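Local coordinates for export chaperone SatS (PDB 6DNM), which acts as a chaperone for proteins exported by the SecA2 pathway of Mycobacterium tuberculosis, at residues K141-T146 with Q151-V156. Numbering follows the deposited sequence.
Sequences KALETT and QLVAYV
Thr145 and Gln151 bury the most surface here, where the turn after helix 138-142 meets the first turns of helix 148-157. Their CA atoms are 4.5 Å apart, and the meeting is of backbone with aliphatic carbon: Thr145 O comes to 3.6 Å from Gln151 CB, a van der Waals contact. Gln151 touches through this CB methylene; a chi1 of 172° sets CG opposite the backbone N, and the chain then runs extended to the amide, which has no partner within 4.2 Å in 141-146. The methyl of Thr145 meets Ala154, about one turn further along, CG2 lying 4.0 Å from Ala154 CB. Deeper in, the side chains of Leu143 and Val153 slant across each other and touch by one methyl each, CD2 to CG2 at 4.1 Å; both also rest on Val124, so the pair packs against helix 117-134. The side chain of Glu144 leaves the backbone away from 151-156, and its OE1 forms a salt bridge with Arg147, inside the connection between the two helices. No hydrogen bond spans the two segments: at this corner between helices 138-142 and 148-157 they meet by van der Waals contacts alone, buried at Leu143 and Val153 and solvent-exposed at Thr145 and Gln151.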
loop_
_atom_site.group_PDB
_atom_site.type_symbol
_atom_site.label_atom_id
_atom_site.label_comp_id
_atom_site.label_asym_id
_atom_site.label_seq_id
_atom_site.Cartn_x
_atom_site.Cartn_y
_atom_site.Cartn_z
ATOM N N LYS A 141 -14.750 -0.605 -7.497
ATOM C CA LYS A 141 -16.161 -0.268 -7.365
ATOM C C LYS A 141 -16.351 0.932 -6.449
ATOM O O LYS A 141 -17.135 1.840 -6.751
ATOM C CB LYS A 141 -16.929 -1.474 -6.834
ATOM C CG LYS A 141 -17.139 -2.563 -7.857
ATOM C CD LYS A 141 -17.823 -3.762 -7.223
ATOM C CE LYS A 141 -19.293 -3.839 -7.587
ATOM N NZ LYS A 141 -19.729 -5.259 -7.734
ATOM N N ALA A 142 -15.666 0.940 -5.307
ATOM C CA ALA A 142 -15.876 2.008 -4.334
ATOM C C ALA A 142 -15.444 3.360 -4.881
ATOM O O ALA A 142 -16.018 4.395 -4.513
ATOM C CB ALA A 142 -15.117 1.702 -3.043
ATOM N N LEU A 143 -14.450 3.379 -5.758
ATOM C CA LEU A 143 -13.927 4.622 -6.302
ATOM C C LEU A 143 -14.623 5.049 -7.593
ATOM O O LEU A 143 -14.215 6.044 -8.197
ATOM C CB LEU A 143 -12.407 4.524 -6.493
ATOM C CG LEU A 143 -11.592 4.357 -5.203
ATOM C CD1 LEU A 143 -10.105 4.294 -5.518
ATOM C CD2 LEU A 143 -11.894 5.469 -4.184
ATOM N N GLU A 144 -15.667 4.336 -8.015
ATOM C CA GLU A 144 -16.464 4.784 -9.155
ATOM C C GLU A 144 -17.005 6.177 -8.866
ATOM O O GLU A 144 -17.476 6.454 -7.758
ATOM C CB GLU A 144 -17.618 3.810 -9.401
ATOM C CG GLU A 144 -17.184 2.470 -9.986
ATOM C CD GLU A 144 -18.300 1.421 -10.011
ATOM O OE1 GLU A 144 -19.358 1.614 -9.367
ATOM O OE2 GLU A 144 -18.111 0.379 -10.671
ATOM N N THR A 145 -16.907 7.070 -9.853
ATOM C CA THR A 145 -17.225 8.470 -9.590
ATOM C C THR A 145 -18.721 8.737 -9.499
ATOM O O THR A 145 -19.111 9.869 -9.189
ATOM C CB THR A 145 -16.576 9.386 -10.630
ATOM O OG1 THR A 145 -17.031 9.017 -11.936
ATOM C CG2 THR A 145 -15.049 9.278 -10.564
ATOM N N THR A 146 -19.556 7.728 -9.764
ATOM C CA THR A 146 -20.987 7.845 -9.506
ATOM C C THR A 146 -21.282 7.824 -8.014
ATOM O O THR A 146 -22.295 8.376 -7.581
ATOM C CB THR A 146 -21.719 6.678 -10.172
ATOM O OG1 THR A 146 -21.025 5.462 -9.876
ATOM C CG2 THR A 146 -21.809 6.873 -11.684
ATOM N N GLN A 151 -16.884 10.089 -5.946
ATOM C CA GLN A 151 -17.062 11.492 -6.312
ATOM C C GLN A 151 -16.209 12.406 -5.429
ATOM O O GLN A 151 -15.557 13.339 -5.917
ATOM C CB GLN A 151 -18.548 11.823 -6.184
ATOM C CG GLN A 151 -18.940 13.259 -6.336
ATOM C CD GLN A 151 -20.390 13.468 -5.933
ATOM O OE1 GLN A 151 -20.675 13.940 -4.829
ATOM N NE2 GLN A 151 -21.319 13.107 -6.823
ATOM N N LEU A 152 -16.185 12.141 -4.123
ATOM C CA LEU A 152 -15.406 12.971 -3.206
ATOM C C LEU A 152 -13.907 12.835 -3.465
ATOM O O LEU A 152 -13.178 13.838 -3.499
ATOM C CB LEU A 152 -15.762 12.596 -1.768
ATOM C CG LEU A 152 -15.190 13.453 -0.637
ATOM C CD1 LEU A 152 -15.344 14.941 -0.915
ATOM C CD2 LEU A 152 -15.867 13.081 0.676
ATOM N N VAL A 153 -13.431 11.603 -3.644
ATOM C CA VAL A 153 -12.021 11.373 -3.943
ATOM C C VAL A 153 -11.625 12.082 -5.232
ATOM O O VAL A 153 -10.596 12.768 -5.289
ATOM C CB VAL A 153 -11.751 9.863 -4.011
ATOM C CG1 VAL A 153 -10.361 9.585 -4.593
ATOM C CG2 VAL A 153 -11.902 9.254 -2.625
ATOM N N ALA A 154 -12.432 11.928 -6.292
ATOM C CA ALA A 154 -12.092 12.562 -7.566
ATOM C C ALA A 154 -12.004 14.076 -7.410
ATOM O O ALA A 154 -11.105 14.717 -7.971
ATOM C CB ALA A 154 -13.096 12.163 -8.652
ATOM N N TYR A 155 -12.913 14.661 -6.627
ATOM C CA TYR A 155 -12.881 16.101 -6.414
ATOM C C TYR A 155 -11.602 16.535 -5.703
ATOM O O TYR A 155 -10.939 17.488 -6.133
ATOM C CB TYR A 155 -14.119 16.552 -5.640
ATOM C CG TYR A 155 -14.081 18.040 -5.362
ATOM C CD1 TYR A 155 -14.434 18.955 -6.348
ATOM C CD2 TYR A 155 -13.656 18.533 -4.132
ATOM C CE1 TYR A 155 -14.385 20.316 -6.112
ATOM C CE2 TYR A 155 -13.605 19.902 -3.888
ATOM C CZ TYR A 155 -13.970 20.785 -4.882
ATOM O OH TYR A 155 -13.917 22.145 -4.642
ATOM N N VAL A 156 -11.239 15.852 -4.609
ATOM C CA VAL A 156 -10.047 16.232 -3.849
ATOM C C VAL A 156 -8.798 16.114 -4.713
ATOM O O VAL A 156 -7.887 16.945 -4.629
ATOM C CB VAL A 156 -9.926 15.397 -2.555
ATOM C CG1 VAL A 156 -8.556 15.623 -1.882
ATOM C CG2 VAL A 156 -11.060 15.711 -1.585
#